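Local coordinates for ABC transporter, solute-binding protein (Staphylococcus aureus, PDB 6LKI) that binds glucose 6-phosphate as an extracellular solute-binding protein and forms a complex with the sensor protein kinase HptS, at residues K174-V179 with Q192-W197; D178-K183 with Y202-V207. One frame throughout, in Å; residues are numbered along the deposited sequence.

How the contacts relate
Helix 172-180 is packed at successive turns by two later parts of the chain: helix 191-198 in contact 1 and the start of strand 204-207, which meets its C-terminal end, in contact 2. Asp178 and Val179 belong to both. The two centres lie about 7 Å apart and touch through packing, with Trp197 O 3.3 Å from Tyr202 CD1 and Ala194 CB 3.8 Å from Ile206 CG1. Contact 1 is the one nearer the ligand: its Asp193 side chain comes within about 4 Å of that of Thr172, a residue of the malonate pocket and the glucose 6-phosphate site. Contact 2 lies away from these sites.

Contact 1: residues K174-V179 with Q192-W197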
ATOM      1  N   LYS A 174      -7.031  13.909  -1.119  1.00 28.94           N
ATOM      2  CA  LYS A 174      -8.213  14.582  -1.646  1.00 32.94           C
ATOM      3  C   LYS A 174      -8.120  14.779  -3.155  1.00 31.09           C
ATOM      4  O   LYS A 174      -9.151  14.868  -3.831  1.00 28.67           O
ATOM      5  CB  LYS A 174      -8.407  15.924  -0.940  1.00 30.86           C
ATOM      6  CG  LYS A 174      -9.740  16.602  -1.220  1.00 40.03           C
ATOM      7  CD  LYS A 174     -10.902  15.828  -0.616  1.00 45.85           C
ATOM      8  CE  LYS A 174     -12.190  16.637  -0.679  1.00 50.47           C
ATOM      9  NZ  LYS A 174     -13.348  15.895  -0.108  1.00 58.19           N
ATOM     10  N   VAL A 175      -6.901  14.834  -3.699  1.00 30.67           N
ATOM     11  CA  VAL A 175      -6.734  15.039  -5.137  1.00 26.13           C
ATOM     12  C   VAL A 175      -7.293  13.853  -5.915  1.00 29.11           C
ATOM     13  O   VAL A 175      -8.102  14.020  -6.836  1.00 26.31           O
ATOM     14  CB  VAL A 175      -5.253  15.285  -5.477  1.00 27.57           C
ATOM     15  CG1 VAL A 175      -5.057  15.290  -6.983  1.00 26.57           C
ATOM     16  CG2 VAL A 175      -4.776  16.598  -4.863  1.00 27.35           C
ATOM     17  N   ILE A 176      -6.865  12.637  -5.566  1.00 27.82           N
ATOM     18  CA  ILE A 176      -7.348  11.462  -6.289  1.00 26.75           C
ATOM     19  C   ILE A 176      -8.834  11.246  -6.027  1.00 26.07           C
ATOM     20  O   ILE A 176      -9.588  10.872  -6.933  1.00 26.01           O
ATOM     21  CB  ILE A 176      -6.516  10.214  -5.927  1.00 29.18           C
ATOM     22  CG1 ILE A 176      -7.027   8.988  -6.686  1.00 27.70           C
ATOM     23  CG2 ILE A 176      -6.547   9.944  -4.430  1.00 29.31           C
ATOM     24  CD1 ILE A 176      -7.046   9.152  -8.185  1.00 27.86           C
ATOM     25  N   GLU A 177      -9.284  11.496  -4.796  1.00 26.94           N
ATOM     26  CA  GLU A 177     -10.690  11.287  -4.469  1.00 28.84           C
ATOM     27  C   GLU A 177     -11.588  12.205  -5.290  1.00 28.50           C
ATOM     28  O   GLU A 177     -12.595  11.765  -5.854  1.00 28.59           O
ATOM     29  CB  GLU A 177     -10.925  11.508  -2.975  1.00 30.82           C
ATOM     30  CG  GLU A 177     -12.398  11.498  -2.591  1.00 35.55           C
ATOM     31  CD  GLU A 177     -12.614  11.572  -1.094  1.00 43.10           C
ATOM     32  OE1 GLU A 177     -11.617  11.550  -0.344  1.00 42.28           O
ATOM     33  OE2 GLU A 177     -13.786  11.649  -0.668  1.00 46.55           O
ATOM     34  N   ASP A 178     -11.231  13.490  -5.374  1.00 27.67           N
ATOM     35  CA  ASP A 178     -12.077  14.446  -6.081  1.00 27.44           C
ATOM     36  C   ASP A 178     -11.995  14.270  -7.592  1.00 26.05           C
ATOM     37  O   ASP A 178     -12.980  14.521  -8.293  1.00 27.04           O
ATOM     38  CB  ASP A 178     -11.698  15.871  -5.682  1.00 32.78           C
ATOM     39  CG  ASP A 178     -12.192  16.234  -4.297  1.00 38.95           C
ATOM     40  OD1 ASP A 178     -12.906  15.408  -3.687  1.00 40.93           O
ATOM     41  OD2 ASP A 178     -11.868  17.340  -3.817  1.00 40.86           O
ATOM     42  N   VAL A 179     -10.843  13.846  -8.114  1.00 27.54           N
ATOM     43  CA  VAL A 179     -10.762  13.524  -9.536  1.00 27.08           C
ATOM     44  C   VAL A 179     -11.592  12.284  -9.844  1.00 25.74           C
ATOM     45  O   VAL A 179     -12.374  12.262 -10.803  1.00 25.27           O
ATOM     46  CB  VAL A 179      -9.296  13.344  -9.968  1.00 25.98           C
ATOM     47  CG1 VAL A 179      -9.227  12.714 -11.353  1.00 25.39           C
ATOM     48  CG2 VAL A 179      -8.570  14.682  -9.957  1.00 24.28           C
ATOM     49  N   GLN A 192       0.404   4.758  -6.823  1.00 28.27           N
ATOM     50  CA  GLN A 192      -0.270   3.921  -5.831  1.00 29.08           C
ATOM     51  C   GLN A 192      -1.637   4.483  -5.461  1.00 30.97           C
ATOM     52  O   GLN A 192      -2.620   3.738  -5.371  1.00 28.08           O
ATOM     53  CB  GLN A 192       0.602   3.780  -4.584  1.00 30.25           C
ATOM     54  CG  GLN A 192      -0.054   3.019  -3.446  1.00 30.22           C
ATOM     55  CD  GLN A 192       0.833   2.946  -2.219  1.00 35.02           C
ATOM     56  OE1 GLN A 192       1.694   3.801  -2.009  1.00 35.17           O
ATOM     57  NE2 GLN A 192       0.633   1.919  -1.405  1.00 35.45           N
ATOM     58  N   ASP A 193      -1.716   5.797  -5.240  1.00 29.81           N
ATOM     59  CA  ASP A 193      -2.992   6.415  -4.891  1.00 31.48           C
ATOM     60  C   ASP A 193      -3.985   6.309  -6.041  1.00 28.81           C
ATOM     61  O   ASP A 193      -5.176   6.062  -5.820  1.00 29.39           O
ATOM     62  CB  ASP A 193      -2.777   7.878  -4.502  1.00 31.85           C
ATOM     63  CG  ASP A 193      -3.444   8.236  -3.188  1.00 36.44           C
ATOM     64  OD1 ASP A 193      -3.922   7.316  -2.491  1.00 38.66           O
ATOM     65  OD2 ASP A 193      -3.487   9.439  -2.851  1.00 33.28           O
ATOM     66  N   ALA A 194      -3.510   6.483  -7.276  1.00 28.48           N
ATOM     67  CA  ALA A 194      -4.398   6.398  -8.431  1.00 27.03           C
ATOM     68  C   ALA A 194      -4.983   4.998  -8.573  1.00 31.99           C
ATOM     69  O   ALA A 194      -6.194   4.835  -8.762  1.00 27.90           O
ATOM     70  CB  ALA A 194      -3.648   6.800  -9.701  1.00 27.11           C
ATOM     71  N   ARG A 195      -4.137   3.971  -8.473  1.00 28.41           N
ATOM     72  CA  ARG A 195      -4.618   2.605  -8.652  1.00 27.88           C
ATOM     73  C   ARG A 195      -5.565   2.187  -7.536  1.00 27.07           C
ATOM     74  O   ARG A 195      -6.463   1.373  -7.768  1.00 28.58           O
ATOM     75  CB  ARG A 195      -3.441   1.634  -8.744  1.00 31.55           C
ATOM     76  CG  ARG A 195      -2.470   1.976  -9.856  1.00 34.76           C
ATOM     77  CD  ARG A 195      -2.051   0.754 -10.651  1.00 36.98           C
ATOM     78  NE  ARG A 195      -1.440   1.131 -11.924  1.00 32.62           N
ATOM     79  CZ  ARG A 195      -2.029   0.997 -13.108  1.00 37.26           C
ATOM     80  NH1 ARG A 195      -3.248   0.482 -13.192  1.00 38.86           N
ATOM     81  NH2 ARG A 195      -1.394   1.371 -14.211  1.00 40.75           N
ATOM     82  N   THR A 196      -5.387   2.731  -6.328  1.00 25.96           N
ATOM     83  CA  THR A 196      -6.292   2.404  -5.228  1.00 28.98           C
ATOM     84  C   THR A 196      -7.739   2.721  -5.591  1.00 29.33           C
ATOM     85  O   THR A 196      -8.644   1.918  -5.332  1.00 29.71           O
ATOM     86  CB  THR A 196      -5.876   3.160  -3.965  1.00 34.00           C
ATOM     87  OG1 THR A 196      -4.613   2.667  -3.504  1.00 33.82           O
ATOM     88  CG2 THR A 196      -6.915   2.986  -2.863  1.00 36.04           C
ATOM     89  N   TRP A 197      -7.971   3.878  -6.211  1.00 26.92           N
ATOM     90  CA  TRP A 197      -9.322   4.251  -6.610  1.00 24.42           C
ATOM     91  C   TRP A 197      -9.722   3.611  -7.931  1.00 27.22           C
ATOM     92  O   TRP A 197     -10.899   3.285  -8.124  1.00 27.28           O
ATOM     93  CB  TRP A 197      -9.436   5.775  -6.683  1.00 29.54           C
ATOM     94  CG  TRP A 197      -9.393   6.392  -5.327  1.00 27.29           C
ATOM     95  CD1 TRP A 197      -8.287   6.585  -4.549  1.00 30.41           C
ATOM     96  CD2 TRP A 197     -10.509   6.867  -4.566  1.00 28.68           C
ATOM     97  NE1 TRP A 197      -8.645   7.164  -3.356  1.00 32.07           N
ATOM     98  CE2 TRP A 197     -10.004   7.346  -3.341  1.00 27.88           C
ATOM     99  CE3 TRP A 197     -11.885   6.938  -4.804  1.00 29.87           C
ATOM    100  CZ2 TRP A 197     -10.826   7.890  -2.358  1.00 31.56           C
ATOM    101  CZ3 TRP A 197     -12.700   7.478  -3.826  1.00 30.67           C
ATOM    102  CH2 TRP A 197     -12.168   7.948  -2.619  1.00 33.04           C
TER
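Ile176 lies obliquely against the pyrrole part of Trp197, its CG1 3.5 Å from Trp197 CD1 and its CG2 3.6 Å from Trp197 NE1. With CG1 anti to the backbone N (chi1 180°), the isoleucine spreads both branches toward helix 191-198: CD1 continues to Ala194, reaching its CA at 3.8 Å, while CG2 rests 3.5 Å from Asp193 OD2. The benzene part of the indole is covered by Glu177 instead. Glu177 CA stands 4.0 Å from the centroid of the Trp197 six-membered ring and only 11° off its normal, a CH-pi contact over the face. The aliphatic chain of Glu177 then runs outward over the rim, where CG meets Trp197 CH2 at 3.6 Å. Beyond that point its carboxylate, tilted modestly against the ring plane, is claimed by Lys181 through a salt bridge from OE2. At the edge of the indole, in its plane, sits the carbonyl oxygen of Asp193. Helices 172-180 and 191-198, joined through strand 186-190, run in roughly the same direction, their segments crossing at -35° with axes 9.6 Å apart; Asp193 brings the contact close to Thr172 of the ligand site. No hydrogen bond or salt bridge crosses between the segments. The chemistry therefore implies a pair held by dispersion and CH-pi contact, with the charge of Glu177 paired to Lys181, just past the end of its own helix, rather than across to the other.

Contact 2: residues D178-K183 with Y202-V207; sequences DVAKGK and YPVSIV
Ala180 makes the closest apolar contacts: its CB lies 3.7 Å from Tyr202 CD2 and equally close to Val204 CG1, so the methyl touches both an aromatic ring and a valine branch. Val204 CG1, anti to its carbonyl carbon (chi1 -66°), also reaches Ala180 CA at 3.6 Å. Lys181 adds a second apolar layer: its extended chain lies alongside Tyr202, pointing the same way, with CG 3.9 Å from Tyr202 CE2. Polar atoms meet carbon rather than one another. The carbonyl oxygen of Ala180 sits at the edge of the Tyr202 ring, near its plane and 3.4 Å from CD2, and also touches Pro203 CD; no hydrogen bond links the two segments. Backbone bonds shape each side separately. Val204 N bonds to Tyr202 O across an inverse gamma turn centred on Pro203, leading into strand 204-207, which pairs antiparallel with strand 95-107. Lys183 N bonds to Asp178 O at 2.8 Å and Gly182 N to Val179 O at 3.1 Å; with the positive phi of Gly182, they close helix 172-180 in a Schellman motif. The whole is a helix C-terminus packed against the entry to a sheet strand, within the alpha/beta architecture of periplasmic-type solute-binding proteins.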
ATOM      1  N   ASP A 178     -11.231  13.490  -5.374  1.00 27.67           N
ATOM      2  CA  ASP A 178     -12.077  14.446  -6.081  1.00 27.44           C
ATOM      3  C   ASP A 178     -11.995  14.270  -7.592  1.00 26.05           C
ATOM      4  O   ASP A 178     -12.980  14.521  -8.293  1.00 27.04           O
ATOM      5  CB  ASP A 178     -11.698  15.871  -5.682  1.00 32.78           C
ATOM      6  CG  ASP A 178     -12.192  16.234  -4.297  1.00 38.95           C
ATOM      7  OD1 ASP A 178     -12.906  15.408  -3.687  1.00 40.93           O
ATOM      8  OD2 ASP A 178     -11.868  17.340  -3.817  1.00 40.86           O
ATOM      9  N   VAL A 179     -10.843  13.846  -8.114  1.00 27.54           N
ATOM     10  CA  VAL A 179     -10.762  13.524  -9.536  1.00 27.08           C
ATOM     11  C   VAL A 179     -11.592  12.284  -9.844  1.00 25.74           C
ATOM     12  O   VAL A 179     -12.374  12.262 -10.803  1.00 25.27           O
ATOM     13  CB  VAL A 179      -9.296  13.344  -9.968  1.00 25.98           C
ATOM     14  CG1 VAL A 179      -9.227  12.714 -11.353  1.00 25.39           C
ATOM     15  CG2 VAL A 179      -8.570  14.682  -9.957  1.00 24.28           C
ATOM     16  N   ALA A 180     -11.447  11.238  -9.025  1.00 26.00           N
ATOM     17  CA  ALA A 180     -12.174   9.996  -9.271  1.00 23.61           C
ATOM     18  C   ALA A 180     -13.681  10.204  -9.189  1.00 25.16           C
ATOM     19  O   ALA A 180     -14.441   9.581  -9.939  1.00 24.35           O
ATOM     20  CB  ALA A 180     -11.733   8.920  -8.280  1.00 27.79           C
ATOM     21  N   LYS A 181     -14.131  11.073  -8.290  1.00 26.59           N
ATOM     22  CA  LYS A 181     -15.556  11.319  -8.118  1.00 29.33           C
ATOM     23  C   LYS A 181     -16.106  12.357  -9.088  1.00 28.57           C
ATOM     24  O   LYS A 181     -17.305  12.648  -9.040  1.00 29.51           O
ATOM     25  CB  LYS A 181     -15.849  11.740  -6.674  1.00 28.73           C
ATOM     26  CG  LYS A 181     -15.746  10.583  -5.687  1.00 29.16           C
ATOM     27  CD  LYS A 181     -16.012  11.019  -4.256  1.00 32.47           C
ATOM     28  CE  LYS A 181     -15.906   9.833  -3.304  1.00 34.42           C
ATOM     29  NZ  LYS A 181     -16.043  10.236  -1.877  1.00 35.87           N
ATOM     30  N   GLY A 182     -15.275  12.912  -9.965  1.00 27.79           N
ATOM     31  CA  GLY A 182     -15.752  13.787 -11.017  1.00 27.48           C
ATOM     32  C   GLY A 182     -15.785  15.263 -10.692  1.00 27.52           C
ATOM     33  O   GLY A 182     -16.370  16.035 -11.462  1.00 27.16           O
ATOM     34  N   LYS A 183     -15.185  15.685  -9.579  1.00 25.95           N
ATOM     35  CA  LYS A 183     -15.127  17.108  -9.265  1.00 25.77           C
ATOM     36  C   LYS A 183     -14.085  17.835 -10.107  1.00 27.34           C
ATOM     37  O   LYS A 183     -14.231  19.036 -10.364  1.00 28.93           O
ATOM     38  CB  LYS A 183     -14.834  17.304  -7.777  1.00 26.17           C
ATOM     39  CG  LYS A 183     -15.139  18.696  -7.253  1.00 34.38           C
ATOM     40  CD  LYS A 183     -14.993  18.755  -5.741  1.00 36.39           C
ATOM     41  CE  LYS A 183     -15.316  20.143  -5.207  1.00 44.68           C
ATOM     42  NZ  LYS A 183     -15.121  20.231  -3.733  1.00 47.68           N
ATOM     43  N   TYR A 202     -13.532   3.339 -10.114  1.00 28.39           N
ATOM     44  CA  TYR A 202     -13.666   4.733 -10.506  1.00 28.50           C
ATOM     45  C   TYR A 202     -13.046   4.978 -11.881  1.00 27.82           C
ATOM     46  O   TYR A 202     -12.105   4.284 -12.279  1.00 28.93           O
ATOM     47  CB  TYR A 202     -13.016   5.638  -9.467  1.00 27.23           C
ATOM     48  CG  TYR A 202     -13.825   5.748  -8.197  1.00 28.30           C
ATOM     49  CD1 TYR A 202     -13.716   4.790  -7.197  1.00 30.25           C
ATOM     50  CD2 TYR A 202     -14.707   6.802  -8.001  1.00 27.11           C
ATOM     51  CE1 TYR A 202     -14.457   4.882  -6.036  1.00 32.80           C
ATOM     52  CE2 TYR A 202     -15.454   6.903  -6.843  1.00 27.56           C
ATOM     53  CZ  TYR A 202     -15.325   5.940  -5.865  1.00 29.98           C
ATOM     54  OH  TYR A 202     -16.065   6.034  -4.708  1.00 30.10           O
ATOM     55  N   PRO A 203     -13.565   5.955 -12.634  1.00 29.25           N
ATOM     56  CA  PRO A 203     -13.086   6.203 -14.010  1.00 28.12           C
ATOM     57  C   PRO A 203     -11.830   7.070 -14.063  1.00 29.32           C
ATOM     58  O   PRO A 203     -11.842   8.251 -14.411  1.00 27.33           O
ATOM     59  CB  PRO A 203     -14.284   6.905 -14.652  1.00 32.44           C
ATOM     60  CG  PRO A 203     -14.872   7.692 -13.525  1.00 28.66           C
ATOM     61  CD  PRO A 203     -14.682   6.851 -12.277  1.00 28.32           C
ATOM     62  N   VAL A 204     -10.693   6.474 -13.716  1.00 28.38           N
ATOM     63  CA  VAL A 204      -9.431   7.198 -13.654  1.00 29.05           C
ATOM     64  C   VAL A 204      -8.409   6.526 -14.560  1.00 28.73           C
ATOM     65  O   VAL A 204      -8.288   5.295 -14.583  1.00 32.95           O
ATOM     66  CB  VAL A 204      -8.899   7.308 -12.210  1.00 30.42           C
ATOM     67  CG1 VAL A 204      -9.832   8.162 -11.370  1.00 34.71           C
ATOM     68  CG2 VAL A 204      -8.740   5.944 -11.588  1.00 32.59           C
ATOM     69  N   SER A 205      -7.686   7.345 -15.318  1.00 29.71           N
ATOM     70  CA  SER A 205      -6.556   6.918 -16.124  1.00 31.08           C
ATOM     71  C   SER A 205      -5.275   7.477 -15.521  1.00 28.16           C
ATOM     72  O   SER A 205      -5.287   8.488 -14.813  1.00 28.22           O
ATOM     73  CB  SER A 205      -6.702   7.384 -17.577  1.00 33.27           C
ATOM     74  OG  SER A 205      -7.866   6.837 -18.173  1.00 47.68           O
ATOM     75  N   ILE A 206      -4.162   6.809 -15.806  1.00 29.41           N
ATOM     76  CA  ILE A 206      -2.865   7.165 -15.246  1.00 30.47           C
ATOM     77  C   ILE A 206      -1.956   7.620 -16.378  1.00 29.07           C
ATOM     78  O   ILE A 206      -1.772   6.894 -17.363  1.00 30.29           O
ATOM     79  CB  ILE A 206      -2.245   5.988 -14.474  1.00 31.51           C
ATOM     80  CG1 ILE A 206      -3.109   5.652 -13.257  1.00 35.15           C
ATOM     81  CG2 ILE A 206      -0.822   6.314 -14.053  1.00 34.08           C
ATOM     82  CD1 ILE A 206      -2.723   4.367 -12.570  1.00 38.42           C
ATOM     83  N   VAL A 207      -1.393   8.817 -16.238  1.00 26.31           N
ATOM     84  CA  VAL A 207      -0.541   9.419 -17.255  1.00 27.98           C
ATOM     85  C   VAL A 207       0.805   9.758 -16.632  1.00 26.62           C
ATOM     86  O   VAL A 207       0.865  10.456 -15.611  1.00 26.12           O
ATOM     87  CB  VAL A 207      -1.184  10.678 -17.866  1.00 30.46           C
ATOM     88  CG1 VAL A 207      -0.211  11.361 -18.816  1.00 27.10           C
ATOM     89  CG2 VAL A 207      -2.476  10.324 -18.580  1.00 30.75           C
TER